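Local structure of putative pyrazinamidase/nicotinamidase (3S2S) at residues A[158-163]-A[181-186]; A[187-192]-A[202-207]. The protein probably hydrolyses nicotinamide and its analogue pyrazinamide to the free acids, as a zinc-containing member of the isochorismatase family. One frame throughout, in Å; residues are numbered along the deposited sequence.

Contact 1. Residues A[158-163]-A[181-186]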
ATOM      1  N   ASP A 158      -3.305   4.585 -17.535  1.00 20.22           N
ATOM      2  CA  ASP A 158      -4.564   4.756 -16.830  1.00 22.99           C
ATOM      3  C   ASP A 158      -5.511   3.575 -16.973  1.00 19.72           C
ATOM      4  O   ASP A 158      -6.487   3.492 -16.240  1.00 21.83           O
ATOM      5  CB  ASP A 158      -5.262   6.062 -17.219  1.00 31.67           C
ATOM      6  CG  ASP A 158      -5.959   5.979 -18.537  1.00 46.45           C
ATOM      7  OD1 ASP A 158      -5.612   5.095 -19.345  1.00 48.47           O
ATOM      8  OD2 ASP A 158      -6.864   6.812 -18.766  1.00 57.31           O
ATOM      9  N   THR A 159      -5.199   2.659 -17.891  1.00 20.33           N
ATOM     10  CA  THR A 159      -6.073   1.523 -18.164  1.00 19.12           C
ATOM     11  C   THR A 159      -5.270   0.234 -18.208  1.00 18.45           C
ATOM     12  O   THR A 159      -4.246   0.172 -18.900  1.00 19.78           O
ATOM     13  CB  THR A 159      -6.736   1.695 -19.542  1.00 23.04           C
ATOM     14  OG1 THR A 159      -7.481   2.915 -19.532  1.00 23.80           O
ATOM     15  CG2 THR A 159      -7.681   0.519 -19.865  1.00 23.72           C
ATOM     16  N   VAL A 160      -5.724  -0.781 -17.474  1.00 17.61           N
ATOM     17  CA  VAL A 160      -5.160  -2.120 -17.628  1.00 15.86           C
ATOM     18  C   VAL A 160      -6.130  -3.022 -18.378  1.00 16.17           C
ATOM     19  O   VAL A 160      -7.335  -2.961 -18.145  1.00 18.86           O
ATOM     20  CB  VAL A 160      -4.748  -2.773 -16.293  1.00 14.75           C
ATOM     21  CG1 VAL A 160      -3.575  -1.958 -15.649  1.00 17.98           C
ATOM     22  CG2 VAL A 160      -5.931  -2.839 -15.296  1.00 19.48           C
ATOM     23  N   VAL A 161      -5.569  -3.843 -19.260  1.00 16.48           N
ATOM     24  CA  VAL A 161      -6.304  -4.826 -20.041  1.00 14.39           C
ATOM     25  C   VAL A 161      -5.936  -6.190 -19.497  1.00 16.93           C
ATOM     26  O   VAL A 161      -4.780  -6.585 -19.583  1.00 18.25           O
ATOM     27  CB  VAL A 161      -5.957  -4.716 -21.515  1.00 19.73           C
ATOM     28  CG1 VAL A 161      -6.799  -5.693 -22.330  1.00 21.61           C
ATOM     29  CG2 VAL A 161      -6.200  -3.277 -21.992  1.00 20.22           C
ATOM     30  N   LEU A 162      -6.900  -6.892 -18.912  1.00 16.04           N
ATOM     31  CA  LEU A 162      -6.593  -8.147 -18.227  1.00 17.80           C
ATOM     32  C   LEU A 162      -6.837  -9.363 -19.109  1.00 16.87           C
ATOM     33  O   LEU A 162      -7.877  -9.455 -19.757  1.00 18.14           O
ATOM     34  CB  LEU A 162      -7.419  -8.274 -16.947  1.00 14.64           C
ATOM     35  CG  LEU A 162      -7.293  -7.075 -16.001  1.00 15.01           C
ATOM     36  CD1 LEU A 162      -8.123  -7.371 -14.755  1.00 17.39           C
ATOM     37  CD2 LEU A 162      -5.824  -6.833 -15.625  1.00 17.63           C
ATOM     38  N   THR A 163      -5.869 -10.273 -19.134  1.00 14.02           N
ATOM     39  CA  THR A 163      -5.990 -11.532 -19.859  1.00 15.11           C
ATOM     40  C   THR A 163      -5.380 -12.618 -18.988  1.00 17.35           C
ATOM     41  O   THR A 163      -4.582 -12.324 -18.103  1.00 17.61           O
ATOM     42  CB  THR A 163      -5.176 -11.520 -21.188  1.00 19.38           C
ATOM     43  OG1 THR A 163      -3.762 -11.405 -20.894  1.00 20.06           O
ATOM     44  CG2 THR A 163      -5.609 -10.365 -22.100  1.00 17.99           C
ATOM     45  N   LEU A 181      -6.773   0.771  -6.803  1.00 15.92           N
ATOM     46  CA  LEU A 181      -5.668   1.661  -7.194  1.00 16.25           C
ATOM     47  C   LEU A 181      -6.055   2.659  -8.285  1.00 20.66           C
ATOM     48  O   LEU A 181      -5.201   3.376  -8.813  1.00 21.74           O
ATOM     49  CB  LEU A 181      -4.464   0.858  -7.701  1.00 17.01           C
ATOM     50  CG  LEU A 181      -3.717   0.073  -6.635  1.00 16.66           C
ATOM     51  CD1 LEU A 181      -2.836  -0.997  -7.285  1.00 18.13           C
ATOM     52  CD2 LEU A 181      -2.886   1.039  -5.791  1.00 18.73           C
ATOM     53  N   GLY A 182      -7.337   2.706  -8.626  1.00 15.84           N
ATOM     54  CA  GLY A 182      -7.827   3.748  -9.512  1.00 19.06           C
ATOM     55  C   GLY A 182      -7.607   3.570 -11.004  1.00 20.38           C
ATOM     56  O   GLY A 182      -7.768   4.539 -11.760  1.00 20.75           O
ATOM     57  N   TYR A 183      -7.279   2.354 -11.441  1.00 16.80           N
ATOM     58  CA  TYR A 183      -7.164   2.048 -12.869  1.00 15.93           C
ATOM     59  C   TYR A 183      -8.512   1.840 -13.536  1.00 16.75           C
ATOM     60  O   TYR A 183      -9.411   1.260 -12.942  1.00 18.97           O
ATOM     61  CB  TYR A 183      -6.289   0.792 -13.115  1.00 15.47           C
ATOM     62  CG  TYR A 183      -4.844   1.062 -12.782  1.00 16.60           C
ATOM     63  CD1 TYR A 183      -4.013   1.687 -13.704  1.00 18.04           C
ATOM     64  CD2 TYR A 183      -4.322   0.709 -11.542  1.00 17.18           C
ATOM     65  CE1 TYR A 183      -2.682   1.974 -13.385  1.00 21.48           C
ATOM     66  CE2 TYR A 183      -2.990   0.988 -11.204  1.00 16.10           C
ATOM     67  CZ  TYR A 183      -2.186   1.626 -12.136  1.00 17.44           C
ATOM     68  OH  TYR A 183      -0.881   1.932 -11.813  1.00 17.20           O
ATOM     69  N   GLN A 184      -8.632   2.294 -14.779  1.00 17.56           N
ATOM     70  CA  GLN A 184      -9.697   1.782 -15.652  1.00 17.62           C
ATOM     71  C   GLN A 184      -9.330   0.354 -16.019  1.00 19.58           C
ATOM     72  O   GLN A 184      -8.153   0.026 -16.157  1.00 20.28           O
ATOM     73  CB  GLN A 184      -9.829   2.620 -16.925  1.00 23.01           C
ATOM     74  CG  GLN A 184     -10.065   4.083 -16.659  1.00 30.44           C
ATOM     75  CD  GLN A 184     -11.245   4.307 -15.763  1.00 43.47           C
ATOM     76  OE1 GLN A 184     -12.343   3.795 -16.017  1.00 46.90           O
ATOM     77  NE2 GLN A 184     -11.035   5.074 -14.696  1.00 43.72           N
ATOM     78  N   ILE A 185     -10.337  -0.492 -16.171  1.00 16.84           N
ATOM     79  CA  ILE A 185     -10.105  -1.924 -16.387  1.00 18.79           C
ATOM     80  C   ILE A 185     -10.865  -2.404 -17.604  1.00 20.47           C
ATOM     81  O   ILE A 185     -12.056  -2.100 -17.762  1.00 19.32           O
ATOM     82  CB  ILE A 185     -10.600  -2.748 -15.185  1.00 18.09           C
ATOM     83  CG1 ILE A 185      -9.951  -2.244 -13.897  1.00 19.03           C
ATOM     84  CG2 ILE A 185     -10.349  -4.237 -15.408  1.00 20.28           C
ATOM     85  CD1 ILE A 185     -10.621  -2.797 -12.634  1.00 21.35           C
ATOM     86  N   GLU A 186     -10.164  -3.112 -18.483  1.00 16.36           N
ATOM     87  CA  GLU A 186     -10.802  -3.840 -19.571  1.00 18.10           C
ATOM     88  C   GLU A 186     -10.491  -5.309 -19.347  1.00 23.67           C
ATOM     89  O   GLU A 186      -9.414  -5.655 -18.854  1.00 22.82           O
ATOM     90  CB  GLU A 186     -10.262  -3.368 -20.922  1.00 21.71           C
ATOM     91  CG  GLU A 186     -10.509  -1.893 -21.167  1.00 23.84           C
ATOM     92  CD  GLU A 186     -10.030  -1.406 -22.532  1.00 32.00           C
ATOM     93  OE1 GLU A 186      -9.063  -1.975 -23.069  1.00 31.65           O
ATOM     94  OE2 GLU A 186     -10.636  -0.452 -23.082  1.00 38.54           O
TER

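Contact 2. Residues A[187-192]-A[202-207]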
ATOM      1  N   VAL A 187     -11.444  -6.172 -19.675  1.00 19.75           N
ATOM      2  CA  VAL A 187     -11.191  -7.605 -19.628  1.00 21.43           C
ATOM      3  C   VAL A 187     -11.530  -8.176 -20.988  1.00 23.13           C
ATOM      4  O   VAL A 187     -12.611  -7.925 -21.523  1.00 22.79           O
ATOM      5  CB  VAL A 187     -12.062  -8.295 -18.574  1.00 21.94           C
ATOM      6  CG1 VAL A 187     -11.764  -9.800 -18.549  1.00 26.81           C
ATOM      7  CG2 VAL A 187     -11.823  -7.669 -17.207  1.00 26.29           C
ATOM      8  N   VAL A 188     -10.619  -8.942 -21.571  1.00 22.51           N
ATOM      9  CA  VAL A 188     -10.876  -9.477 -22.903  1.00 21.99           C
ATOM     10  C   VAL A 188     -11.532 -10.842 -22.735  1.00 24.71           C
ATOM     11  O   VAL A 188     -10.877 -11.790 -22.324  1.00 19.10           O
ATOM     12  CB  VAL A 188      -9.562  -9.623 -23.695  1.00 26.11           C
ATOM     13  CG1 VAL A 188      -9.819 -10.198 -25.114  1.00 24.90           C
ATOM     14  CG2 VAL A 188      -8.826  -8.277 -23.749  1.00 24.86           C
ATOM     15  N   GLN A 189     -12.836 -10.938 -23.005  1.00 22.35           N
ATOM     16  CA  GLN A 189     -13.560 -12.152 -22.648  1.00 22.65           C
ATOM     17  C   GLN A 189     -12.996 -13.410 -23.311  1.00 22.70           C
ATOM     18  O   GLN A 189     -12.975 -14.487 -22.704  1.00 23.61           O
ATOM     19  CB  GLN A 189     -15.072 -12.031 -22.944  1.00 24.42           C
ATOM     20  CG  GLN A 189     -15.839 -13.291 -22.531  1.00 27.92           C
ATOM     21  CD  GLN A 189     -17.350 -13.103 -22.488  1.00 42.41           C
ATOM     22  OE1 GLN A 189     -17.861 -11.993 -22.639  1.00 45.64           O
ATOM     23  NE2 GLN A 189     -18.071 -14.199 -22.265  1.00 43.17           N
ATOM     24  N   SER A 190     -12.536 -13.273 -24.553  1.00 18.89           N
ATOM     25  CA  SER A 190     -12.042 -14.427 -25.307  1.00 21.89           C
ATOM     26  C   SER A 190     -10.642 -14.828 -24.869  1.00 22.69           C
ATOM     27  O   SER A 190     -10.091 -15.821 -25.346  1.00 22.92           O
ATOM     28  CB  SER A 190     -12.038 -14.102 -26.803  1.00 27.28           C
ATOM     29  OG  SER A 190     -11.153 -13.026 -27.083  1.00 32.32           O
ATOM     30  N   ALA A 191     -10.067 -14.055 -23.949  1.00 19.62           N
ATOM     31  CA  ALA A 191      -8.693 -14.318 -23.508  1.00 18.76           C
ATOM     32  C   ALA A 191      -8.569 -14.449 -21.988  1.00 19.38           C
ATOM     33  O   ALA A 191      -7.501 -14.189 -21.422  1.00 19.57           O
ATOM     34  CB  ALA A 191      -7.775 -13.225 -24.022  1.00 19.67           C
ATOM     35  N   VAL A 192      -9.650 -14.848 -21.329  1.00 17.59           N
ATOM     36  CA  VAL A 192      -9.607 -15.239 -19.917  1.00 16.48           C
ATOM     37  C   VAL A 192     -10.374 -16.538 -19.789  1.00 20.03           C
ATOM     38  O   VAL A 192     -11.257 -16.816 -20.609  1.00 21.27           O
ATOM     39  CB  VAL A 192     -10.220 -14.186 -18.944  1.00 20.58           C
ATOM     40  CG1 VAL A 192      -9.345 -12.938 -18.874  1.00 19.68           C
ATOM     41  CG2 VAL A 192     -11.656 -13.831 -19.322  1.00 21.24           C
ATOM     42  N   PHE A 202     -19.511 -15.842 -12.780  1.00 22.91           N
ATOM     43  CA  PHE A 202     -19.572 -15.009 -11.585  1.00 24.42           C
ATOM     44  C   PHE A 202     -18.539 -13.901 -11.714  1.00 24.98           C
ATOM     45  O   PHE A 202     -18.830 -12.741 -11.447  1.00 22.25           O
ATOM     46  CB  PHE A 202     -19.268 -15.800 -10.320  1.00 25.92           C
ATOM     47  CG  PHE A 202     -19.011 -14.921  -9.127  1.00 28.59           C
ATOM     48  CD1 PHE A 202     -20.043 -14.574  -8.270  1.00 32.15           C
ATOM     49  CD2 PHE A 202     -17.736 -14.418  -8.881  1.00 26.69           C
ATOM     50  CE1 PHE A 202     -19.820 -13.740  -7.171  1.00 30.68           C
ATOM     51  CE2 PHE A 202     -17.497 -13.569  -7.792  1.00 29.40           C
ATOM     52  CZ  PHE A 202     -18.543 -13.237  -6.931  1.00 32.04           C
ATOM     53  N   ALA A 203     -17.326 -14.276 -12.114  1.00 22.63           N
ATOM     54  CA  ALA A 203     -16.231 -13.294 -12.207  1.00 20.93           C
ATOM     55  C   ALA A 203     -16.500 -12.222 -13.252  1.00 18.20           C
ATOM     56  O   ALA A 203     -16.286 -11.039 -12.994  1.00 19.84           O
ATOM     57  CB  ALA A 203     -14.885 -13.991 -12.480  1.00 21.75           C
ATOM     58  N   LEU A 204     -16.940 -12.620 -14.451  1.00 20.61           N
ATOM     59  CA  LEU A 204     -17.238 -11.623 -15.476  1.00 22.40           C
ATOM     60  C   LEU A 204     -18.334 -10.654 -15.016  1.00 22.03           C
ATOM     61  O   LEU A 204     -18.247  -9.446 -15.253  1.00 22.16           O
ATOM     62  CB  LEU A 204     -17.633 -12.289 -16.794  1.00 23.12           C
ATOM     63  CG  LEU A 204     -16.525 -13.047 -17.526  1.00 23.06           C
ATOM     64  CD1 LEU A 204     -17.145 -13.755 -18.737  1.00 30.37           C
ATOM     65  CD2 LEU A 204     -15.433 -12.115 -17.964  1.00 23.09           C
ATOM     66  N   ASN A 205     -19.372 -11.187 -14.379  1.00 21.18           N
ATOM     67  CA  ASN A 205     -20.443 -10.341 -13.867  1.00 21.99           C
ATOM     68  C   ASN A 205     -19.897  -9.374 -12.816  1.00 20.97           C
ATOM     69  O   ASN A 205     -20.248  -8.206 -12.805  1.00 21.05           O
ATOM     70  CB  ASN A 205     -21.556 -11.192 -13.256  1.00 22.61           C
ATOM     71  CG  ASN A 205     -22.412 -11.891 -14.306  1.00 37.23           C
ATOM     72  OD1 ASN A 205     -22.455 -11.482 -15.471  1.00 40.82           O
ATOM     73  ND2 ASN A 205     -23.115 -12.945 -13.887  1.00 41.99           N
ATOM     74  N   HIS A 206     -19.020  -9.861 -11.941  1.00 18.27           N
ATOM     75  CA  HIS A 206     -18.489  -9.022 -10.867  1.00 17.13           C
ATOM     76  C   HIS A 206     -17.587  -7.944 -11.462  1.00 20.03           C
ATOM     77  O   HIS A 206     -17.656  -6.760 -11.100  1.00 19.49           O
ATOM     78  CB  HIS A 206     -17.664  -9.905  -9.929  1.00 16.02           C
ATOM     79  CG  HIS A 206     -17.202  -9.211  -8.693  1.00 19.07           C
ATOM     80  ND1 HIS A 206     -17.868  -9.318  -7.491  1.00 21.79           N
ATOM     81  CD2 HIS A 206     -16.133  -8.415  -8.466  1.00 18.50           C
ATOM     82  CE1 HIS A 206     -17.225  -8.614  -6.574  1.00 19.32           C
ATOM     83  NE2 HIS A 206     -16.162  -8.067  -7.138  1.00 18.58           N
ATOM     84  N   LEU A 207     -16.727  -8.353 -12.387  1.00 19.06           N
ATOM     85  CA  LEU A 207     -15.849  -7.393 -13.044  1.00 20.14           C
ATOM     86  C   LEU A 207     -16.661  -6.242 -13.652  1.00 22.59           C
ATOM     87  O   LEU A 207     -16.356  -5.070 -13.419  1.00 21.95           O
ATOM     88  CB  LEU A 207     -15.005  -8.084 -14.116  1.00 20.41           C
ATOM     89  CG  LEU A 207     -13.961  -9.052 -13.551  1.00 24.48           C
ATOM     90  CD1 LEU A 207     -13.576 -10.132 -14.558  1.00 26.31           C
ATOM     91  CD2 LEU A 207     -12.768  -8.262 -13.158  1.00 26.91           C
TER

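Contact 1. Residues A[158-163]-A[181-186]
Glu186 and Val160 meet at the centre of a parallel strand pair, where Glu186 N donates a nearly straight hydrogen bond to Val160 O (2.9 Å, 172° at the hydrogen). Three more backbone bonds complete the ladder. Gln184 N reaches Asp158 O, Val160 N reaches Gln184 O, and Leu162 N reaches Glu186 O at 2.8 Å, so Val160 and Glu186 each use both backbone polar groups on the other strand.

The long side chain of Glu186 lies on the same sheet face as Thr159 and Val161. With CG anti to its carbonyl carbon (chi1 -60°) and the chain extended beyond, its side chain crosses the threonine methyl obliquely, CG 3.9 Å from Thr159 CG2, and OE1 comes to 3.3 Å from Val161 CG2. The carboxylate itself is paired by a salt bridge to Lys37 on the next strand. Gln184, on the same face, behaves differently: its CB packs 3.5 Å from Thr159 OG1, and a bend at chi2 then leads the amide away.

On the other face the branched, apolar Val160 and Leu162 pack on helix 167-180, and Ile185 beside them meets Ala213. Leu162 CD1 touches Ile185 CG2 at 3.9 Å, and Val160 CG1 lies obliquely to the Tyr183 ring, whose hydroxyl is bonded to Asp149. Across the subunit boundary, Arg153 of a second subunit makes a cation-pi contact with that ring.

The chemistry is thus two-sided: the backbone ladder sets the register, hydrocarbon packs on the helix side, and on the opposite side a carboxylate on an aliphatic stem probably gains stability from the nearby lysine charge.

Contact 2. Residues A[187-192]-A[202-207]
Strand residue Val187 and the corner that follows it run past helix 197-209 at a distance of side-chain layers, with CA atoms 8.1 Å apart at both Val187-Leu207 and Gln189-Leu204. Two overlapping type I turns, Val188 to Ala191 and Gln189 to Val192, bend the chain here; Val187 already faces the helix, and the turns bring Val192 round to face it too.

Leu204 carries most of the helical side of the contact. Its two methyls divide the work: CD2 lies 4.4 Å from Val187 CG1 and equally far from Val192 CG2, bridging the corner, whereas CD1 lies against the outer part of Gln189, 3.8 Å from CD and 4.0 Å from CG. Gln189 CG stands anti to the backbone N (chi1 -178°) and the chain continues extended, crossing the leucine at about a right angle, with CG the methylene that touches. One turn further along the helix, Leu207 presents CD1 to Val187 CG2 at 4.0 Å.

Valine is at home in a strand, and a helical leucine can extend its methyls to meet it. The valines and leucines meet through apolar contacts alone, and Ile215 of strand 214-216 also touches Leu207. On the far side of the helix, Phe202 stacks on Phe202 of a third subunit and His206 NE2 is hydrogen-bonded to His173 NE2 of that third subunit. Helix 197-209 packs on one sheet face beside helix 167-180, where Leu207 meets Ala175, and helix 65-77 packs on the opposite face, where Val188 and Ala191 meet Val71, as in the three-layer alpha/beta/alpha fold of the isochorismatase family.

In the fold
Followed from the N terminus, the chain runs along strand 159-165, through helix 167-180 and back into strand 184-188; contact 1 closes this beta-alpha-beta unit. The same strand then leads directly into the corner of residues 187-192, and contact 2 closes the shorter loop to helix 197-209. The two loops are therefore in series, neither nested nor crossed, and share strand 184-188. Their centres are 13 Å apart, yet they touch, for Val161 packs on Val188 and Thr163 on Ala191 and Val192. Contact 1 joins neighbours within the parallel sheet, whereas contact 2 fastens a helix to it; strand 214-216 then follows that helix beside 184-188.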